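Local coordinates for glycosyl hydrolase family 10 (Bacteroides intestinalis DSM 17393, PDB 4QPW), which binds xylo-oligosaccharides through this carbohydrate-binding module, one domain of a larger enzyme that probably hydrolyses the glycosidic bonds of xylan, at residues Tyr6-Ser11 with His57-Leu62; Phe53-Thr58 with His120-Ser125; Leu72-Arg77 with Ile132-Val137; Glu81-Phe86 with Glu96-Phe101. All coordinates share one frame; numbering follows the deposited sequence. Where two conformers were deposited one is given.

From the N terminus, strand 3-9 enters the chain's seven-stranded sheet, and contact 1 closes the first loop by bringing the segment after strand 54-57 against it. Contact 2 starts where that loop ends, sharing His-57 and Thr-58, and pairs strand 54-57 with 120-124 in the five-stranded, sugar-binding sheet. Contact 3 joins strands 69-78 and 130-141 of the first sheet; its segments alternate with those of contact 2, so the two loops cross. Contact 4, the hairpin of strands 82-89 and 95-101, falls within the loops of both contacts 2 and 3. It extends the sheet of contact 2 and packs its phenylalanines on the inner face of contact 3.

Contact 1 of 4, residues Tyr6-Ser11 with His57-Leu62; sequences YEIDYS and HTADNL
The phenol oxygen of Tyr-6 is gripped by a backbone amide and a water. Asp-60 N donates to Tyr-6 OH over 3.2 Å, and the 173° angle at hydrogen makes this bond almost straight. Water 1 sits at the ring edge, in its plane, 2.7 Å from Tyr-6 OH, and donates in turn to Asn-61 OD1, so the water links the phenol to the loop at Asp-60 and Asn-61. This loop is braced from within, since Asp-60 OD1 accepts from Asn-61 N.

The Tyr-6 ring is also packed by carbon. CG lies anti to the backbone N (chi1 173°), on the side toward residues 57-62; the side chain crosses Leu-62 at about a right angle, and CD2 of Leu-62 sits over the ring centre. That methyl lies 3.7 Å from the ring centroid, almost on the ring normal, a well-centred CH-pi contact. Ala-59 CB approaches obliquely, 3.6 Å from Tyr-6 CE1.

A second phenol holds the start of the loop: Tyr-10 OH donates to Thr-58 O over 2.7 Å, from 47° above the carbonyl plane. Ile-8 CG2 packs against this same oxygen, Thr-58 O, at 3.4 Å. Because Tyr-6, Ile-8 and Tyr-10 pair through their backbones with strand 130-141, while residues 57-62 leave strand 54-57 of the other sheet, the two tyrosines fasten the sheets together at one margin of a beta-sandwich fold.

Contact 2 of 4, residues Phe53-Thr58 with His120-Ser125; sequences FIQYHT and HVMTQS. With XYP (beta-D-xylopyranose), chain B; XYP (beta-D-xylopyranose), chain C.
Tyr-56 and Thr-123 form an antiparallel hydrogen-bonded pair, with Tyr-56 N to Thr-123 O and Thr-123 N to Tyr-56 O both 2.9 Å. This sets the register; Gln-55 with Gln-124 and His-57 with Met-122 are the flanking non-hydrogen-bonded pairs.

Among hydroxyls, Tyr-56 OH and Ser-125 OG are hydrogen-bonded at 2.8 Å, with OG in the ring plane at its edge. Thr-58 OG1 and Thr-123 OG1 make a similar buried pair. Tyr-56 CG lies between the backbone N and the carbonyl carbon (chi1 42°), near Thr-123 O. The Tyr-56 ring has that oxygen over its centre, and its CE2 atom touches Thr-123 CG2. An alanine in place of Tyr-56 would probably leave Ser-125 OG without this mate and open a gap beside Thr-123 and Leu-84.

The aromatic contact is on the opposite face of the sheet. His-57 and His-120 form an offset stack, centroids 3.7 Å apart and planes 15° from parallel, with His-57 NE2 over the centre of the His-120 ring. Arg-94 bonds His-120 NE2, and Trp-18 and Trp-91 meet the His-57 ring.

Sugar bonds occupy this histidine-bearing face. Gln-55 OE1 accepts from O2 of xylose B at 2.6 Å and, weakly, from Gln-124 NE2. Gln-55 NE2 donates over 3.1 Å to O4 of xylose C, the oxygen bridging both sugars. Gln-124 NE2 reaches O3 of xylose B at 3.0 Å and 172°. Two side-by-side glutamines reading sugar hydroxyls from a beta-sheet surface mark the xylo-oligosaccharide-binding site of this carbohydrate-binding module.

Contact 3 of 4, residues Leu72-Arg77 with Ile132-Val137; sequences LKMMVR and IQIKYV
Strand segments 72-77 and 132-137 run antiparallel, 152° between their directions and their axes 4.8 Å apart at closest approach, with Arg-77 and Gln-133 as a regular hydrogen-bonded pair. Farther along, Met-75 O accepts from Lys-135 N at 2.8 Å while Met-75 N donates to Tyr-136 O; both residues thus lie opposite Met-75, which fits a beta bulge.

The polar grip joins Arg-77 to Gln-133. Their side chains run side by side with guanidinium and amide planes 11° apart, and Gln-133 OE1 accepts two bonds, from Arg-77 NE at 2.7 Å and from Arg-77 NH2 at 2.9 Å. Glu-41 bonds the other end of the amide, Gln-133 NE2. A leucine in place of Arg-77 would probably leave Gln-133 OE1 without these two donors, the amide held at its NE2 end by Glu-41 and less fixed in rotation.

On the same face Met-75 CB lies over the Tyr-136 ring, 3.7 Å from its centroid, and its sulfur makes an oblique Met-aromatic contact. Met-75 CE presses on Lys-135 CG at 3.3 Å, tighter than usual, with chi3 of Met-75 away from a staggered value at 119°.

The reverse face is wholly apolar: Leu-72 CD1 meets Val-137 CG1 at 3.7 Å, and Met-74 CG meets Ile-134 CG2 at 3.9 Å. The chemistry is therefore two-sided, polar and mixed on one face, and on the other a hydrocarbon surface suited to the core beneath strands 82-89 and 95-101.

Contact 4 of 4, residues Glu81-Phe86 with Glu96-Phe101; sequences EGKLNF and EGSFSF
Each of two phenylalanine rings lies flat over a glycine on the partner strand: Phe-101 has Gly-82 O 3.4 Å above its centre, and Phe-86 has Gly-97 C over one face, offset toward the rim. Phe-110 meets Phe-86, and Phe-128 meets Phe-101, edge-to-face. The glycine pairs are hydrogen-bonded pairs of an antiparallel beta hairpin, strands 82-89 and 95-101, at one edge of the sugar-binding sheet. This cross-strand glycine-aromatic pairing, known from antiparallel sheets, occurs twice with the roles of the strands exchanged.

Phe-86 and Phe-101 hold CG between the backbone N and the carbonyl carbon (chi1 near 60° in both), which puts CG on the side of the partner strand; the rings then lie over the glycines. Glycine leaves the space they use, since a side-chain carbon at either position would collide with the CZ atom of the facing ring. Both alpha carbons make CH-pi contacts, Gly-82 CA 4.0 Å from the Phe-101 centroid and Gly-97 CA equally far from that of Phe-86.

Between them, Leu-84 N donates to Phe-99 O at 2.8 Å and 175°, a nearly straight bond. This phenylalanine-rich face packs on Leu-72, Met-74 and Val-76 of the other sheet.

The rings of Phe-86 and Phe-99 meet obliquely, planes 44° apart, and the approach is led by one atom: Phe-86 CE2 sits over the centre of the Phe-99 ring, 3.5 Å from Phe-99 CE2.

Contact 1 of 4, residues Tyr6-Ser11 with His57-Leu62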
# COMPACT_ATOMS: atom_id res chain seq x y z
N TYR A 6 -11.70 9.09 1.51
CA TYR A 6 -11.65 7.66 1.90
C TYR A 6 -10.56 7.47 2.90
O TYR A 6 -9.43 8.04 2.71
CB TYR A 6 -11.39 6.81 0.68
CG TYR A 6 -11.15 5.34 0.88
CD1 TYR A 6 -9.95 4.88 1.31
CD2 TYR A 6 -12.14 4.38 0.61
CE1 TYR A 6 -9.73 3.52 1.56
CE2 TYR A 6 -11.90 3.01 0.77
CZ TYR A 6 -10.70 2.60 1.26
OH TYR A 6 -10.40 1.26 1.45
N GLU A 7 -10.76 6.66 3.89
CA GLU A 7 -9.67 6.24 4.79
C GLU A 7 -9.88 4.79 5.16
O GLU A 7 -11.02 4.34 5.50
CB GLU A 7 -9.68 7.05 6.05
CG GLU A 7 -8.85 6.61 7.24
CD GLU A 7 -9.34 7.36 8.44
OE1 GLU A 7 -8.80 8.42 8.63
OE2 GLU A 7 -10.28 6.96 9.11
N ILE A 8 -8.81 4.06 5.30
CA ILE A 8 -8.76 2.69 6.06
C ILE A 8 -7.65 2.93 7.07
O ILE A 8 -6.49 3.33 6.72
CB ILE A 8 -8.51 1.55 5.12
CG1 ILE A 8 -8.64 0.18 5.81
CG2 ILE A 8 -7.28 1.59 4.24
CD1 ILE A 8 -10.09 -0.18 6.12
N ASP A 9 -7.93 2.74 8.35
CA ASP A 9 -7.04 2.99 9.43
C ASP A 9 -6.75 1.68 10.16
O ASP A 9 -7.58 1.16 10.94
CB ASP A 9 -7.59 4.06 10.36
CG ASP A 9 -6.73 4.31 11.54
OD1 ASP A 9 -5.57 3.87 11.62
OD2 ASP A 9 -7.20 5.04 12.50
N TYR A 10 -5.57 1.10 9.99
CA TYR A 10 -5.19 -0.19 10.53
C TYR A 10 -4.86 -0.10 12.03
O TYR A 10 -4.70 -1.14 12.69
CB TYR A 10 -4.06 -0.83 9.78
CG TYR A 10 -4.44 -1.13 8.34
CD1 TYR A 10 -5.39 -2.11 8.03
CD2 TYR A 10 -3.86 -0.46 7.30
CE1 TYR A 10 -5.73 -2.36 6.76
CE2 TYR A 10 -4.23 -0.74 5.98
CZ TYR A 10 -5.18 -1.70 5.70
OH TYR A 10 -5.52 -2.01 4.41
N SER A 11 -4.89 1.12 12.58
CA SER A 11 -4.79 1.34 14.03
C SER A 11 -5.81 0.50 14.64
O SER A 11 -5.56 -0.02 15.79
CB SER A 11 -5.02 2.85 14.44
OG SER A 11 -4.13 3.81 13.71
N HIS A 57 -3.49 -5.42 -2.01
CA HIS A 57 -4.25 -4.15 -1.93
C HIS A 57 -4.14 -3.64 -0.53
O HIS A 57 -4.33 -4.37 0.47
CB HIS A 57 -5.72 -4.38 -2.24
CG HIS A 57 -5.99 -4.78 -3.67
ND1 HIS A 57 -7.29 -5.05 -4.07
CD2 HIS A 57 -5.17 -4.95 -4.74
CE1 HIS A 57 -7.25 -5.40 -5.35
NE2 HIS A 57 -6.00 -5.36 -5.78
N THR A 58 -3.87 -2.35 -0.39
CA THR A 58 -3.87 -1.68 0.93
C THR A 58 -5.08 -0.83 1.15
O THR A 58 -5.31 -0.34 2.30
CB THR A 58 -2.56 -0.89 1.11
OG1 THR A 58 -2.42 0.05 0.05
CG2 THR A 58 -1.37 -1.75 1.21
N ALA A 59 -5.92 -0.67 0.14
CA ALA A 59 -7.21 0.03 0.17
C ALA A 59 -7.96 -0.45 -1.09
O ALA A 59 -7.33 -0.94 -2.04
CB ALA A 59 -7.04 1.55 0.13
N ASP A 60 -9.27 -0.28 -1.09
CA ASP A 60 -10.11 -0.80 -2.19
C ASP A 60 -11.39 -0.01 -2.20
O ASP A 60 -11.64 0.85 -1.34
CB ASP A 60 -10.39 -2.31 -1.87
CG ASP A 60 -10.92 -3.13 -3.00
OD1 ASP A 60 -11.04 -2.65 -4.09
OD2 ASP A 60 -11.30 -4.31 -2.62
N ASN A 61 -12.22 -0.24 -3.23
CA ASN A 61 -13.54 0.40 -3.28
C ASN A 61 -13.39 1.92 -3.29
O ASN A 61 -14.19 2.64 -2.65
CB ASN A 61 -14.44 -0.04 -2.08
CG ASN A 61 -14.31 -1.53 -1.72
OD1 ASN A 61 -13.59 -1.89 -0.88
ND2 ASN A 61 -15.00 -2.36 -2.54
N LEU A 62 -12.42 2.44 -4.01
CA LEU A 62 -12.11 3.86 -3.90
C LEU A 62 -13.14 4.75 -4.53
O LEU A 62 -13.62 4.42 -5.66
CB LEU A 62 -10.73 4.12 -4.46
CG LEU A 62 -9.55 3.41 -3.82
CD1 LEU A 62 -8.27 3.74 -4.58
CD2 LEU A 62 -9.43 3.71 -2.34
O HOH W 1 -12.48 -0.47 1.36

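Contact 2 of 4, residues Phe53-Thr58 with His120-Ser125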
# COMPACT_ATOMS: atom_id res chain seq x y z
N PHE A 53 5.85 -10.20 -7.25
CA PHE A 53 5.55 -11.47 -6.64
C PHE A 53 5.12 -11.38 -5.20
O PHE A 53 4.70 -12.36 -4.61
CB PHE A 53 6.85 -12.33 -6.72
CG PHE A 53 7.03 -13.05 -8.04
CD1 PHE A 53 6.39 -12.77 -9.12
CD2 PHE A 53 7.96 -14.11 -8.07
CE1 PHE A 53 6.61 -13.50 -10.36
CE2 PHE A 53 8.21 -14.80 -9.30
CZ PHE A 53 7.55 -14.54 -10.39
N ILE A 54 5.22 -10.17 -4.54
CA ILE A 54 4.54 -9.93 -3.25
C ILE A 54 3.68 -8.69 -3.47
O ILE A 54 4.25 -7.57 -3.56
CB ILE A 54 5.47 -9.79 -2.12
CG1 ILE A 54 6.39 -11.04 -1.98
CG2 ILE A 54 4.68 -9.57 -0.83
CD1 ILE A 54 7.41 -10.93 -0.90
N GLN A 55 2.40 -8.90 -3.72
CA GLN A 55 1.48 -7.77 -4.09
C GLN A 55 0.22 -7.87 -3.32
O GLN A 55 -0.25 -8.98 -2.96
CB GLN A 55 1.25 -7.73 -5.60
CG GLN A 55 0.54 -8.96 -6.15
CD GLN A 55 0.27 -8.87 -7.63
OE1 GLN A 55 0.11 -7.78 -8.20
NE2 GLN A 55 0.27 -10.03 -8.31
N TYR A 56 -0.36 -6.70 -2.97
CA TYR A 56 -1.45 -6.68 -2.02
C TYR A 56 -2.18 -5.37 -2.17
O TYR A 56 -1.56 -4.31 -2.34
CB TYR A 56 -0.92 -6.91 -0.58
CG TYR A 56 0.33 -6.19 -0.21
CD1 TYR A 56 1.61 -6.72 -0.55
CD2 TYR A 56 0.35 -4.97 0.44
CE1 TYR A 56 2.77 -6.05 -0.34
CE2 TYR A 56 1.48 -4.31 0.71
CZ TYR A 56 2.73 -4.82 0.31
OH TYR A 56 3.88 -4.14 0.63
N HIS A 57 -3.49 -5.42 -2.01
CA HIS A 57 -4.25 -4.15 -1.93
C HIS A 57 -4.14 -3.64 -0.53
O HIS A 57 -4.33 -4.37 0.47
CB HIS A 57 -5.72 -4.38 -2.24
CG HIS A 57 -5.99 -4.78 -3.67
ND1 HIS A 57 -7.29 -5.05 -4.07
CD2 HIS A 57 -5.17 -4.95 -4.74
CE1 HIS A 57 -7.25 -5.40 -5.35
NE2 HIS A 57 -6.00 -5.36 -5.78
N THR A 58 -3.87 -2.35 -0.39
CA THR A 58 -3.87 -1.68 0.93
C THR A 58 -5.08 -0.83 1.15
O THR A 58 -5.31 -0.34 2.30
CB THR A 58 -2.56 -0.89 1.11
OG1 THR A 58 -2.42 0.05 0.05
CG2 THR A 58 -1.37 -1.75 1.21
N HIS A 120 -8.46 0.41 -6.58
CA HIS A 120 -7.80 0.03 -5.32
C HIS A 120 -6.40 0.58 -5.31
O HIS A 120 -5.91 1.19 -6.27
CB HIS A 120 -7.83 -1.51 -5.21
CG HIS A 120 -7.37 -2.18 -6.50
ND1 HIS A 120 -8.25 -2.77 -7.38
CD2 HIS A 120 -6.15 -2.36 -7.02
CE1 HIS A 120 -7.53 -3.28 -8.39
NE2 HIS A 120 -6.27 -3.08 -8.21
N VAL A 121 -5.71 0.43 -4.14
CA VAL A 121 -4.30 0.79 -4.04
C VAL A 121 -3.49 -0.48 -4.14
O VAL A 121 -3.32 -1.23 -3.14
CB VAL A 121 -3.97 1.60 -2.78
CG1 VAL A 121 -2.50 1.95 -2.75
CG2 VAL A 121 -4.82 2.84 -2.73
N MET A 122 -3.04 -0.82 -5.33
CA MET A 122 -2.16 -1.98 -5.54
C MET A 122 -0.81 -1.63 -4.99
O MET A 122 -0.23 -0.58 -5.33
CB MET A 122 -2.02 -2.22 -7.05
CG MET A 122 -0.99 -3.27 -7.38
SD MET A 122 -1.21 -4.88 -6.63
CE MET A 122 -2.48 -5.53 -7.79
N THR A 123 -0.21 -2.50 -4.16
CA THR A 123 1.04 -2.22 -3.46
C THR A 123 1.93 -3.43 -3.67
O THR A 123 1.48 -4.59 -3.57
CB THR A 123 0.74 -2.00 -1.98
OG1 THR A 123 -0.39 -1.05 -1.87
CG2 THR A 123 1.86 -1.38 -1.27
N GLN A 124 3.21 -3.21 -4.01
CA GLN A 124 4.14 -4.28 -4.36
C GLN A 124 5.49 -4.08 -3.71
O GLN A 124 6.04 -2.93 -3.74
CB GLN A 124 4.30 -4.37 -5.88
CG GLN A 124 2.97 -4.54 -6.59
CD GLN A 124 3.01 -4.82 -8.10
OE1 GLN A 124 4.03 -4.55 -8.72
NE2 GLN A 124 2.05 -5.44 -8.65
N SER A 125 6.05 -5.16 -3.13
CA SER A 125 7.29 -5.06 -2.38
C SER A 125 8.11 -6.38 -2.45
O SER A 125 8.85 -6.61 -1.53
CB SER A 125 6.98 -4.62 -0.98
OG SER A 125 6.11 -5.51 -0.32
C1 XYP B . -0.10 -8.85 -12.15
C2 XYP B . 0.70 -7.80 -11.43
C3 XYP B . 1.48 -6.92 -12.39
C4 XYP B . 2.33 -7.84 -13.30
C5 XYP B . 1.46 -8.90 -13.88
O2 XYP B . -0.18 -6.96 -10.68
O3 XYP B . 2.32 -6.01 -11.63
O4 XYP B . 2.93 -6.99 -14.29
O5 XYP B . 0.86 -9.70 -12.89
C1 XYP C . -4.66 -10.57 -11.01
C2 XYP C . -3.77 -11.83 -10.86
C3 XYP C . -2.37 -11.30 -10.65
C4 XYP C . -1.96 -10.26 -11.62
C5 XYP C . -2.97 -9.13 -11.67
O2 XYP C . -4.18 -12.69 -9.81
O3 XYP C . -1.40 -12.40 -10.67
O4 XYP C . -0.70 -9.68 -11.21
O5 XYP C . -4.27 -9.67 -11.99

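Contact 3 of 4, residues Leu72-Arg77 with Ile132-Val137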
# COMPACT_ATOMS: atom_id res chain seq x y z
N LEU A 72 -2.98 10.41 -2.67
CA LEU A 72 -2.86 9.21 -1.86
C LEU A 72 -1.97 9.55 -0.65
O LEU A 72 -0.85 10.12 -0.86
CB LEU A 72 -2.19 8.10 -2.67
CG LEU A 72 -1.73 6.88 -1.94
CD1 LEU A 72 -2.87 6.05 -1.38
CD2 LEU A 72 -0.82 6.01 -2.85
N LYS A 73 -2.39 9.26 0.54
CA LYS A 73 -1.58 9.40 1.76
C LYS A 73 -1.41 8.07 2.38
O LYS A 73 -2.41 7.31 2.56
CB LYS A 73 -2.17 10.37 2.76
CG LYS A 73 -2.36 11.76 2.22
CD LYS A 73 -2.78 12.79 3.26
CE LYS A 73 -2.87 14.20 2.66
NZ LYS A 73 -3.17 15.22 3.67
N MET A 74 -0.19 7.67 2.74
CA MET A 74 0.07 6.42 3.43
C MET A 74 1.08 6.61 4.50
O MET A 74 2.13 7.25 4.20
CB MET A 74 0.56 5.43 2.42
CG MET A 74 0.65 4.00 2.87
SD MET A 74 1.43 2.85 1.71
CE MET A 74 0.43 3.70 0.16
N MET A 75 0.84 6.12 5.67
CA MET A 75 1.87 6.13 6.74
C MET A 75 2.55 4.78 6.77
O MET A 75 1.88 3.73 6.92
CB MET A 75 1.28 6.53 8.05
CG MET A 75 2.28 6.37 9.19
SD MET A 75 2.00 7.33 10.70
CE MET A 75 1.81 6.09 11.92
N VAL A 76 3.86 4.79 6.59
CA VAL A 76 4.68 3.58 6.32
C VAL A 76 5.97 3.67 7.09
O VAL A 76 6.57 4.78 7.21
CB VAL A 76 5.00 3.44 4.85
CG1 VAL A 76 5.78 2.16 4.52
CG2 VAL A 76 3.80 3.61 4.00
N ARG A 77 6.45 2.55 7.58
CA ARG A 77 7.88 2.43 8.03
C ARG A 77 8.31 1.01 7.65
O ARG A 77 7.51 0.07 7.38
CB ARG A 77 8.03 2.70 9.48
CG ARG A 77 7.49 1.73 10.36
CD ARG A 77 7.83 1.93 11.87
NE ARG A 77 7.52 0.88 12.75
CZ ARG A 77 7.72 0.77 14.11
NH1 ARG A 77 8.32 1.76 14.84
NH2 ARG A 77 7.26 -0.34 14.71
N ILE A 132 7.74 -4.49 6.51
CA ILE A 132 7.02 -3.23 6.14
C ILE A 132 5.80 -3.14 7.00
O ILE A 132 5.03 -4.11 7.16
CB ILE A 132 6.69 -3.27 4.67
CG1 ILE A 132 7.96 -3.32 3.83
CG2 ILE A 132 5.80 -2.08 4.33
CD1 ILE A 132 7.67 -3.56 2.37
N GLN A 133 5.57 -1.97 7.60
CA GLN A 133 4.35 -1.67 8.38
C GLN A 133 3.63 -0.47 7.81
O GLN A 133 4.26 0.54 7.44
CB GLN A 133 4.74 -1.43 9.81
CG GLN A 133 5.37 -2.70 10.46
CD GLN A 133 5.73 -2.48 11.93
OE1 GLN A 133 6.09 -1.37 12.31
NE2 GLN A 133 5.58 -3.47 12.71
N ILE A 134 2.30 -0.61 7.66
CA ILE A 134 1.44 0.42 7.06
C ILE A 134 0.35 0.72 8.05
O ILE A 134 -0.43 -0.13 8.44
CB ILE A 134 0.90 -0.06 5.70
CG1 ILE A 134 2.05 -0.28 4.74
CG2 ILE A 134 -0.12 0.98 5.18
CD1 ILE A 134 1.65 -0.95 3.43
N LYS A 135 0.30 1.99 8.51
CA LYS A 135 -0.65 2.36 9.54
C LYS A 135 -2.07 2.74 8.99
O LYS A 135 -3.05 2.43 9.66
CB LYS A 135 -0.06 3.57 10.30
CG LYS A 135 -0.65 3.93 11.59
CD LYS A 135 -0.31 2.91 12.67
CE LYS A 135 -0.86 3.30 14.05
NZ LYS A 135 -0.63 2.23 15.06
N TYR A 136 -2.09 3.40 7.87
CA TYR A 136 -3.36 3.86 7.26
C TYR A 136 -3.10 4.22 5.85
O TYR A 136 -1.95 4.48 5.43
CB TYR A 136 -4.00 5.06 8.04
CG TYR A 136 -3.12 6.29 8.14
CD1 TYR A 136 -2.96 7.17 7.08
CD2 TYR A 136 -2.40 6.57 9.30
CE1 TYR A 136 -2.20 8.32 7.20
CE2 TYR A 136 -1.63 7.68 9.43
CZ TYR A 136 -1.50 8.50 8.37
OH TYR A 136 -0.68 9.69 8.44
N VAL A 137 -4.22 4.31 5.10
CA VAL A 137 -4.26 4.82 3.75
C VAL A 137 -5.43 5.76 3.60
O VAL A 137 -6.54 5.43 4.07
CB VAL A 137 -4.42 3.63 2.73
CG1 VAL A 137 -4.40 4.14 1.34
CG2 VAL A 137 -3.31 2.61 2.92

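Contact 4 of 4, residues Glu81-Phe86 with Glu96-Phe101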
# COMPACT_ATOMS: atom_id res chain seq x y z
N GLU A 81 15.64 0.81 5.34
CA GLU A 81 15.29 1.58 4.22
C GLU A 81 14.88 0.71 3.03
O GLU A 81 15.54 -0.32 2.74
CB GLU A 81 16.42 2.54 3.79
CG GLU A 81 16.58 3.67 4.77
CD GLU A 81 17.79 4.58 4.55
OE1 GLU A 81 18.27 4.71 3.45
OE2 GLU A 81 18.23 5.19 5.54
N GLY A 82 13.81 1.01 2.31
CA GLY A 82 13.40 0.30 1.14
C GLY A 82 12.36 1.04 0.38
O GLY A 82 12.04 2.21 0.72
N LYS A 83 11.87 0.43 -0.71
CA LYS A 83 10.92 1.03 -1.59
C LYS A 83 9.63 0.23 -1.74
O LYS A 83 9.65 -1.01 -1.86
CB LYS A 83 11.55 1.21 -2.98
CG LYS A 83 10.68 1.81 -4.04
CD LYS A 83 11.25 1.84 -5.45
CE LYS A 83 12.10 3.06 -5.51
NZ LYS A 83 13.22 2.86 -6.49
N LEU A 84 8.51 0.96 -1.66
CA LEU A 84 7.10 0.46 -1.80
C LEU A 84 6.64 0.90 -3.23
O LEU A 84 6.65 2.13 -3.40
CB LEU A 84 6.22 1.03 -0.56
CG LEU A 84 5.01 0.37 -0.29
CD1 LEU A 84 5.21 -1.07 0.17
CD2 LEU A 84 4.21 1.12 0.76
N ASN A 85 6.31 0.11 -4.17
CA ASN A 85 5.69 0.53 -5.40
C ASN A 85 4.19 0.47 -5.29
O ASN A 85 3.66 -0.44 -4.58
CB ASN A 85 6.14 -0.34 -6.57
CG ASN A 85 7.63 -0.16 -6.81
OD1 ASN A 85 8.43 -0.86 -6.19
ND2 ASN A 85 7.98 0.87 -7.42
N PHE A 86 3.45 1.36 -5.91
CA PHE A 86 2.00 1.36 -5.86
C PHE A 86 1.39 1.79 -7.09
O PHE A 86 2.06 2.51 -7.94
CB PHE A 86 1.51 2.16 -4.62
CG PHE A 86 1.87 3.59 -4.68
CD1 PHE A 86 1.26 4.45 -5.51
CD2 PHE A 86 2.94 4.04 -3.93
CE1 PHE A 86 1.66 5.76 -5.62
CE2 PHE A 86 3.35 5.37 -4.04
CZ PHE A 86 2.70 6.18 -4.87
N GLU A 96 0.59 5.47 -11.09
CA GLU A 96 1.69 4.76 -10.49
C GLU A 96 2.71 5.59 -9.82
O GLU A 96 3.06 6.71 -10.32
CB GLU A 96 2.36 3.87 -11.58
CG GLU A 96 1.47 2.79 -12.15
CD GLU A 96 2.12 2.12 -13.38
OE1 GLU A 96 3.25 1.67 -13.21
OE2 GLU A 96 1.54 2.10 -14.51
N GLY A 97 3.30 5.16 -8.74
CA GLY A 97 4.38 5.82 -8.08
C GLY A 97 5.05 4.94 -7.07
O GLY A 97 4.84 3.73 -7.09
N SER A 98 5.90 5.49 -6.27
CA SER A 98 6.59 4.74 -5.25
C SER A 98 6.90 5.58 -4.04
O SER A 98 7.00 6.85 -4.18
CB SER A 98 7.84 4.10 -5.76
OG SER A 98 8.76 5.10 -6.05
N PHE A 99 7.06 4.97 -2.89
CA PHE A 99 7.51 5.62 -1.68
C PHE A 99 8.79 4.93 -1.16
O PHE A 99 8.87 3.70 -1.08
CB PHE A 99 6.43 5.61 -0.56
CG PHE A 99 5.13 6.31 -0.85
CD1 PHE A 99 5.09 7.55 -1.44
CD2 PHE A 99 3.91 5.73 -0.49
CE1 PHE A 99 3.90 8.21 -1.67
CE2 PHE A 99 2.75 6.40 -0.70
CZ PHE A 99 2.73 7.64 -1.25
N SER A 100 9.74 5.75 -0.75
CA SER A 100 11.01 5.25 -0.15
C SER A 100 10.96 5.48 1.36
O SER A 100 11.03 6.65 1.79
CB SER A 100 12.22 6.00 -0.76
OG SER A 100 12.27 5.62 -2.15
N PHE A 101 10.71 4.43 2.08
CA PHE A 101 10.47 4.44 3.50
C PHE A 101 11.72 4.24 4.29
O PHE A 101 12.76 3.81 3.70
CB PHE A 101 9.34 3.45 3.84
CG PHE A 101 9.64 2.03 3.46
CD1 PHE A 101 10.52 1.23 4.18
CD2 PHE A 101 9.08 1.47 2.34
CE1 PHE A 101 10.84 -0.07 3.79
CE2 PHE A 101 9.36 0.18 1.95
CZ PHE A 101 10.23 -0.60 2.67